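Local atomic coordinates of beta-L-arabinobiosidase (PDB entry 5MQR), a protein that probably hydrolyses glycosidic bonds of plant pectin, as a multidomain gut-bacterial enzyme that joins beta-propeller and MGH1-like glycoside hydrolase domains. Residues Asp625-His628 with Tyr629-Phe633; Asn667-Glu670 with Met671-Arg675; Glu843-Ala846 with Met847-Met851. One frame throughout, in Å; residues are numbered along the deposited sequence.

Contact 1 (Asp625-His628 with Tyr629-Phe633); sequences DFSH and YAESF
Phe626 meets Tyr629 through both its backbone and its ring. Its carbonyl oxygen accepts the amide of Tyr629, with Tyr629 N 3.0 Å from Phe626 O and standing 45° out of the carbonyl plane, an i to i+3 bond leading into helix 627-636. A water grips the same carbonyl a second time: it lies 2.9 Å from Phe626 O, to which it donates, and 2.9 Å from Ala630 N, from which it accepts, so it bridges two groups too far apart to bond directly. The ring contact is looser, with Phe626 CD1 4.3 Å from Tyr629 CE2, which sits at the edge of the phenylalanine ring.

Ser627 O takes the amide of Glu631 in the carbonyl plane, the first i to i+4 bond of this stretch. The Glu631 chain, extended beyond CG, runs alongside the Ser627 carbonyl, with CD 3.5 Å from Ser627 O; Glu631 OE2 and that oxygen are both acceptors, so the approach is proximity without a bond.

His628 has CG wedged between its backbone N and carbonyl carbon (chi1 70°), which lays the imidazole alongside the tyrosine. His628 CE1 stands 3.4 Å above the centre of the Tyr629 ring, yet the planes meet at 38°, an oblique pairing. In the plane of the imidazole, ND1 bonds a second water at 2.7 Å, and that water also bonds Ser632 OG. One turn of backbone closes beside this bridge, Ser632 N lying 2.9 Å from His628 O.

The buried side of the turn faces helix 666-680, where Glu669 holds the Tyr629 hydroxyl and Tyr673 meets the rings of Phe626 and Tyr629. Helix 647-657 covers Ser627 and Ala630 through Ser651 and Met654.

Contact 2 (Asn667-Glu670 with Met671-Arg675); sequences NFEE and MYYYR
Glu669 and Tyr673, one helical turn apart, are brought together by different first torsions: the glutamate CG lies anti to its amide nitrogen (chi1 -172°), whereas the tyrosine CG lies beside its own nitrogen (chi1 -69°), turning the ring back toward the preceding turn. As a result Glu669 CG arrives at the edge of the phenol, in its plane, 3.9 Å from Tyr673 CE2. The carboxylate beyond it is turned 87° from the ring and is occupied elsewhere, by the Tyr629 hydroxyl. Tyr673 CD2 also comes to 3.2 Å from Glu669 O, the carbonyl that accepts the Tyr673 amide at an N to O distance of 3.3 Å. The ring thus fits closely against the turn to which its own backbone is bonded.

One face of the Tyr673 ring is covered by its neighbour in sequence, with Tyr672 CD2 3.7 Å above the ring centre. With an alanine in place of Tyr673, Glu669 CG and Tyr672 would probably lose the ring they pack on, and the carbonyl of Phe661 the hydroxyl bonded to it.

Elsewhere the contact is regular alpha-helix. Tyr674 N lies 2.8 Å from Glu670 O, and Met671, a selenomethionine, sets its CB 3.4 Å from Asn667 O, its chain then bending at chi2 and chi3.

Largely buried, this part of helix 666-680 has strand 660-662 beside Tyr673 and helix 627-636 against Glu670, Tyr673 and Tyr674. Phe668 packs on helices 972-985 and 1022-1029.

Contact 3 (Glu843-Ala846 with Met847-Met851); sequences EGMA and MRYGM
Met845 and Tyr849 form the tight half of this contact, an i to i+4 pair in the first turns of alpha-helix 843-864, within the MGH1-like glycoside hydrolase domain. The extended selenomethionine chain runs obliquely past the phenol, with Met845 CG 3.9 Å from Tyr849 CD2. Met845 O lies at the edge of the same ring, in its plane, 3.5 Å from Tyr849 CD2, and this carbonyl also accepts the Tyr849 amide at an N to O distance of 3.1 Å. Both side chains are buried against helices 768-788 and 820-839, where Leu833 touches the two of them and Tyr782 meets the tyrosine ring edge-to-face.

The other side is exposed and held more by backbone than by side chains. Arg848 N to Gly844 O, at 2.9 Å, is an almost straight bond (N-H...O 177°). Past it, the arginine chain bends at chi3 (-79°) and folds back over the peptide that follows Gly844, a position open to it beside a residue with no side chain. The guanidinium rests there flat-on and makes no hydrogen bond to the carbonyl beneath: Gly844 O lies 3.5 Å from its plane, over the centre.

Contact 1 runs from the residues leading into helix 627-636 into its first turns, while contacts 2 and 3 lie within single helices. Each joins consecutive segments, so none closes a loop of intervening residues; followed from the N terminus they come in series, without nesting or crossing. Contacts 1 and 2 are tied in space: their centres are about 10 Å apart, and helices 627-636 and 666-680 pack together there. The evidence is Phe633 CE2 at 3.4 Å from Tyr674 CA and Phe626 CG at 3.3 Å from Tyr673 OH. Contact 3 stands apart, its nearest atoms about 29 Å from contact 2 and about 39 Å from contact 1, in helix 843-864, which packs on helices 768-788 and 820-839.

Contact 1 (Asp625-His628 with Tyr629-Phe633)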
loop_
_atom_site.group_PDB
_atom_site.type_symbol
_atom_site.label_atom_id
_atom_site.label_comp_id
_atom_site.label_asym_id
_atom_site.label_seq_id
_atom_site.Cartn_x
_atom_site.Cartn_y
_atom_site.Cartn_z
ATOM N N ASP A 625 4.339 10.058 11.564
ATOM C CA ASP A 625 2.997 10.594 11.303
ATOM C C ASP A 625 2.024 10.563 12.488
ATOM O O ASP A 625 0.942 11.137 12.385
ATOM C CB ASP A 625 2.382 9.923 10.097
ATOM C CG ASP A 625 3.231 10.083 8.875
ATOM O OD1 ASP A 625 3.729 11.200 8.635
ATOM O OD2 ASP A 625 3.414 9.103 8.160
ATOM N N PHE A 626 2.410 9.904 13.583
ATOM C CA PHE A 626 1.571 9.796 14.784
ATOM C C PHE A 626 2.176 10.387 16.064
ATOM O O PHE A 626 1.483 10.458 17.105
ATOM C CB PHE A 626 1.145 8.344 14.980
ATOM C CG PHE A 626 0.496 7.772 13.767
ATOM C CD1 PHE A 626 -0.849 8.018 13.504
ATOM C CD2 PHE A 626 1.244 7.069 12.830
ATOM C CE1 PHE A 626 -1.431 7.562 12.342
ATOM C CE2 PHE A 626 0.659 6.606 11.672
ATOM C CZ PHE A 626 -0.679 6.850 11.435
ATOM N N SER A 627 3.411 10.878 15.977
ATOM C CA SER A 627 4.105 11.383 17.134
ATOM C C SER A 627 3.473 12.643 17.682
ATOM O O SER A 627 3.669 12.925 18.860
ATOM C CB SER A 627 5.573 11.666 16.830
ATOM O OG SER A 627 5.659 12.584 15.770
ATOM N N HIS A 628 2.716 13.379 16.861
ATOM C CA HIS A 628 1.914 14.502 17.349
ATOM C C HIS A 628 0.955 14.145 18.514
ATOM O O HIS A 628 0.668 14.999 19.342
ATOM C CB HIS A 628 1.137 15.178 16.212
ATOM C CG HIS A 628 0.022 14.341 15.645
ATOM N ND1 HIS A 628 -1.260 14.372 16.145
ATOM C CD2 HIS A 628 0.003 13.457 14.617
ATOM C CE1 HIS A 628 -2.022 13.547 15.452
ATOM N NE2 HIS A 628 -1.278 12.976 14.522
ATOM N N TYR A 629 0.476 12.908 18.596
ATOM C CA TYR A 629 -0.413 12.509 19.707
ATOM C C TYR A 629 0.295 12.615 21.038
ATOM O O TYR A 629 -0.161 13.369 21.897
ATOM C CB TYR A 629 -1.036 11.107 19.486
ATOM C CG TYR A 629 -2.145 11.088 18.450
ATOM C CD1 TYR A 629 -3.335 11.813 18.640
ATOM C CD2 TYR A 629 -2.024 10.352 17.280
ATOM C CE1 TYR A 629 -4.376 11.794 17.695
ATOM C CE2 TYR A 629 -3.045 10.327 16.327
ATOM C CZ TYR A 629 -4.223 11.035 16.540
ATOM O OH TYR A 629 -5.219 10.977 15.601
ATOM N N ALA A 630 1.425 11.907 21.203
ATOM C CA ALA A 630 2.222 11.992 22.453
ATOM C C ALA A 630 2.542 13.431 22.821
ATOM O O ALA A 630 2.406 13.821 23.990
ATOM C CB ALA A 630 3.506 11.179 22.356
ATOM N N GLU A 631 2.965 14.206 21.814
ATOM C CA GLU A 631 3.273 15.626 21.990
ATOM C C GLU A 631 2.076 16.424 22.514
ATOM O O GLU A 631 2.216 17.166 23.470
ATOM C CB GLU A 631 3.792 16.240 20.679
ATOM C CG GLU A 631 5.234 15.825 20.359
ATOM C CD GLU A 631 5.577 15.849 18.868
ATOM O OE1 GLU A 631 5.075 16.731 18.116
ATOM O OE2 GLU A 631 6.383 14.987 18.432
ATOM N N SER A 632 0.908 16.258 21.896
ATOM C CA SER A 632 -0.333 16.890 22.399
ATOM C C SER A 632 -0.678 16.437 23.816
ATOM O O SER A 632 -1.025 17.257 24.639
ATOM C CB SER A 632 -1.541 16.597 21.494
ATOM O OG SER A 632 -1.336 17.156 20.212
ATOM N N PHE A 633 -0.594 15.144 24.081
ATOM C CA PHE A 633 -0.923 14.615 25.408
ATOM C C PHE A 633 0.019 15.174 26.491
ATOM O O PHE A 633 -0.422 15.531 27.590
ATOM C CB PHE A 633 -0.904 13.074 25.420
ATOM C CG PHE A 633 -1.773 12.416 24.364
ATOM C CD1 PHE A 633 -2.981 13.002 23.917
ATOM C CD2 PHE A 633 -1.405 11.182 23.841
ATOM C CE1 PHE A 633 -3.759 12.367 22.964
ATOM C CE2 PHE A 633 -2.187 10.550 22.883
ATOM C CZ PHE A 633 -3.357 11.148 22.434
HETATM O O HOH W 1 2.226 9.513 19.717
HETATM O O HOH W 2 -2.434 15.581 18.244
#

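Contact 2 (Asn667-Glu670 with Met671-Arg675)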
loop_
_atom_site.group_PDB
_atom_site.type_symbol
_atom_site.label_atom_id
_atom_site.label_comp_id
_atom_site.label_asym_id
_atom_site.label_seq_id
_atom_site.Cartn_x
_atom_site.Cartn_y
_atom_site.Cartn_z
ATOM N N ASN A 667 -11.623 10.354 16.644
ATOM C CA ASN A 667 -11.696 9.952 18.050
ATOM C C ASN A 667 -11.119 8.542 18.306
ATOM O O ASN A 667 -10.378 8.365 19.255
ATOM C CB ASN A 667 -13.088 10.189 18.688
ATOM C CG ASN A 667 -14.235 9.447 17.995
ATOM O OD1 ASN A 667 -14.059 8.698 17.042
ATOM N ND2 ASN A 667 -15.437 9.693 18.483
ATOM N N PHE A 668 -11.418 7.572 17.444
ATOM C CA PHE A 668 -10.850 6.225 17.548
ATOM C C PHE A 668 -9.322 6.213 17.462
ATOM O O PHE A 668 -8.637 5.518 18.238
ATOM C CB PHE A 668 -11.381 5.325 16.421
ATOM C CG PHE A 668 -12.677 4.629 16.728
ATOM C CD1 PHE A 668 -13.899 5.240 16.460
ATOM C CD2 PHE A 668 -12.674 3.350 17.236
ATOM C CE1 PHE A 668 -15.100 4.585 16.723
ATOM C CE2 PHE A 668 -13.871 2.678 17.491
ATOM C CZ PHE A 668 -15.083 3.293 17.224
ATOM N N GLU A 669 -8.805 6.973 16.512
ATOM C CA GLU A 669 -7.387 7.054 16.300
ATOM C C GLU A 669 -6.716 7.697 17.512
ATOM O O GLU A 669 -5.762 7.151 18.035
ATOM C CB GLU A 669 -7.051 7.830 15.017
ATOM C CG GLU A 669 -5.566 7.766 14.653
ATOM C CD GLU A 669 -5.237 8.488 13.365
ATOM O OE1 GLU A 669 -5.513 7.909 12.290
ATOM O OE2 GLU A 669 -4.707 9.631 13.432
ATOM N N GLU A 670 -7.239 8.831 17.964
ATOM C CA GLU A 670 -6.696 9.535 19.116
ATOM C C GLU A 670 -6.709 8.655 20.361
ATOM O O GLU A 670 -5.758 8.679 21.121
ATOM C CB GLU A 670 -7.479 10.820 19.394
ATOM C CG GLU A 670 -6.972 11.608 20.589
ATOM C CD GLU A 670 -7.722 12.907 20.791
ATOM O OE1 GLU A 670 -8.958 12.896 20.972
ATOM O OE2 GLU A 670 -7.064 13.952 20.788
HETATM N N MSE A 671 -7.780 7.890 20.549
HETATM C CA MSE A 671 -7.927 7.038 21.751
HETATM C C MSE A 671 -6.961 5.896 21.709
HETATM O O MSE A 671 -6.471 5.471 22.740
HETATM C CB MSE A 671 -9.351 6.506 21.905
HETATM C CG MSE A 671 -9.661 5.958 23.293
HETATM SE SE MSE A 671 -9.365 7.333 24.705
HETATM C CE MSE A 671 -10.466 8.772 23.932
ATOM N N TYR A 672 -6.684 5.384 20.508
ATOM C CA TYR A 672 -5.686 4.368 20.315
ATOM C C TYR A 672 -4.369 4.825 20.910
ATOM O O TYR A 672 -3.775 4.151 21.740
ATOM C CB TYR A 672 -5.515 4.043 18.821
ATOM C CG TYR A 672 -4.532 2.942 18.610
ATOM C CD1 TYR A 672 -4.920 1.616 18.673
ATOM C CD2 TYR A 672 -3.184 3.225 18.390
ATOM C CE1 TYR A 672 -3.995 0.602 18.506
ATOM C CE2 TYR A 672 -2.256 2.211 18.221
ATOM C CZ TYR A 672 -2.669 0.903 18.280
ATOM O OH TYR A 672 -1.733 -0.104 18.158
ATOM N N TYR A 673 -3.923 5.994 20.488
ATOM C CA TYR A 673 -2.639 6.503 20.946
ATOM C C TYR A 673 -2.698 6.924 22.402
ATOM O O TYR A 673 -1.756 6.634 23.150
ATOM C CB TYR A 673 -2.099 7.608 20.001
ATOM C CG TYR A 673 -1.723 6.992 18.683
ATOM C CD1 TYR A 673 -0.537 6.270 18.542
ATOM C CD2 TYR A 673 -2.609 7.021 17.600
ATOM C CE1 TYR A 673 -0.225 5.644 17.330
ATOM C CE2 TYR A 673 -2.314 6.399 16.401
ATOM C CZ TYR A 673 -1.131 5.714 16.268
ATOM O OH TYR A 673 -0.865 5.099 15.080
ATOM N N TYR A 674 -3.805 7.539 22.828
ATOM C CA TYR A 674 -3.910 7.959 24.211
ATOM C C TYR A 674 -3.766 6.790 25.206
ATOM O O TYR A 674 -3.084 6.910 26.206
ATOM C CB TYR A 674 -5.228 8.699 24.479
ATOM C CG TYR A 674 -5.449 9.011 25.953
ATOM C CD1 TYR A 674 -4.752 10.033 26.572
ATOM C CD2 TYR A 674 -6.303 8.246 26.721
ATOM C CE1 TYR A 674 -4.917 10.309 27.914
ATOM C CE2 TYR A 674 -6.489 8.512 28.083
ATOM C CZ TYR A 674 -5.790 9.541 28.669
ATOM O OH TYR A 674 -5.975 9.823 29.996
ATOM N N ARG A 675 -4.411 5.677 24.922
ATOM C CA ARG A 675 -4.449 4.572 25.883
ATOM C C ARG A 675 -3.091 3.899 25.977
ATOM O O ARG A 675 -2.731 3.419 27.051
ATOM C CB ARG A 675 -5.546 3.570 25.540
ATOM C CG ARG A 675 -6.954 4.094 25.877
ATOM C CD ARG A 675 -7.178 4.285 27.377
ATOM N NE ARG A 675 -7.010 3.035 28.080
ATOM C CZ ARG A 675 -7.992 2.245 28.523
ATOM N NH1 ARG A 675 -9.288 2.572 28.401
ATOM N NH2 ARG A 675 -7.662 1.100 29.112
#

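Contact 3 (Glu843-Ala846 with Met847-Met851)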
loop_
_atom_site.group_PDB
_atom_site.type_symbol
_atom_site.label_atom_id
_atom_site.label_comp_id
_atom_site.label_asym_id
_atom_site.label_seq_id
_atom_site.Cartn_x
_atom_site.Cartn_y
_atom_site.Cartn_z
ATOM N N GLU A 843 0.871 -34.821 29.733
ATOM C CA GLU A 843 -0.452 -35.313 29.388
ATOM C C GLU A 843 -1.318 -35.514 30.648
ATOM O O GLU A 843 -2.533 -35.303 30.606
ATOM C CB GLU A 843 -0.329 -36.590 28.537
ATOM C CG GLU A 843 0.252 -36.299 27.152
ATOM C CD GLU A 843 0.353 -37.497 26.224
ATOM O OE1 GLU A 843 0.180 -38.646 26.659
ATOM O OE2 GLU A 843 0.641 -37.281 25.026
ATOM N N GLY A 844 -0.695 -35.863 31.770
ATOM C CA GLY A 844 -1.398 -35.902 33.043
ATOM C C GLY A 844 -1.963 -34.557 33.463
ATOM O O GLY A 844 -3.107 -34.456 33.874
HETATM N N MSE A 845 -1.145 -33.521 33.367
HETATM C CA MSE A 845 -1.573 -32.168 33.711
HETATM C C MSE A 845 -2.682 -31.720 32.781
HETATM O O MSE A 845 -3.627 -31.074 33.216
HETATM C CB MSE A 845 -0.379 -31.215 33.636
HETATM C CG MSE A 845 -0.729 -29.745 33.831
HETATM SE SE MSE A 845 0.908 -28.630 33.661
HETATM C CE MSE A 845 -0.176 -27.028 33.327
ATOM N N ALA A 846 -2.567 -32.049 31.497
ATOM C CA ALA A 846 -3.612 -31.727 30.546
ATOM C C ALA A 846 -4.954 -32.282 30.998
ATOM O O ALA A 846 -5.935 -31.569 30.977
ATOM C CB ALA A 846 -3.273 -32.247 29.168
HETATM N N MSE A 847 -4.982 -33.534 31.433
HETATM C CA MSE A 847 -6.228 -34.154 31.877
HETATM C C MSE A 847 -6.703 -33.599 33.199
HETATM O O MSE A 847 -7.861 -33.252 33.311
HETATM C CB MSE A 847 -6.077 -35.670 31.989
HETATM C CG MSE A 847 -7.371 -36.413 32.355
HETATM SE SE MSE A 847 -8.806 -35.902 31.094
HETATM C CE MSE A 847 -8.005 -36.414 29.378
ATOM N N ARG A 848 -5.828 -33.518 34.205
ATOM C CA ARG A 848 -6.199 -32.939 35.522
ATOM C C ARG A 848 -6.925 -31.586 35.395
ATOM O O ARG A 848 -7.957 -31.366 36.042
ATOM C CB ARG A 848 -4.985 -32.766 36.445
ATOM C CG ARG A 848 -4.616 -34.000 37.241
ATOM C CD ARG A 848 -3.401 -33.767 38.127
ATOM N NE ARG A 848 -2.142 -33.834 37.384
ATOM C CZ ARG A 848 -1.533 -34.961 36.984
ATOM N NH1 ARG A 848 -2.055 -36.161 37.219
ATOM N NH2 ARG A 848 -0.387 -34.875 36.317
ATOM N N TYR A 849 -6.406 -30.706 34.556
ATOM C CA TYR A 849 -6.996 -29.383 34.408
ATOM C C TYR A 849 -8.138 -29.335 33.394
ATOM O O TYR A 849 -9.023 -28.510 33.546
ATOM C CB TYR A 849 -5.922 -28.327 34.105
ATOM C CG TYR A 849 -5.149 -27.964 35.341
ATOM C CD1 TYR A 849 -5.632 -27.005 36.219
ATOM C CD2 TYR A 849 -3.959 -28.605 35.660
ATOM C CE1 TYR A 849 -4.938 -26.669 37.378
ATOM C CE2 TYR A 849 -3.256 -28.296 36.822
ATOM C CZ TYR A 849 -3.746 -27.324 37.678
ATOM O OH TYR A 849 -3.057 -27.006 38.822
ATOM N N GLY A 850 -8.117 -30.196 32.379
ATOM C CA GLY A 850 -9.227 -30.345 31.445
ATOM C C GLY A 850 -10.477 -30.866 32.145
ATOM O O GLY A 850 -11.572 -30.420 31.852
HETATM N N MSE A 851 -10.311 -31.799 33.081
HETATM C CA MSE A 851 -11.407 -32.263 33.936
HETATM C C MSE A 851 -11.981 -31.167 34.786
HETATM O O MSE A 851 -13.193 -31.131 34.981
HETATM C CB MSE A 851 -10.962 -33.302 34.950
HETATM C CG MSE A 851 -10.675 -34.649 34.322
HETATM SE SE MSE A 851 -12.290 -35.515 33.608
HETATM C CE MSE A 851 -13.504 -35.479 35.169
#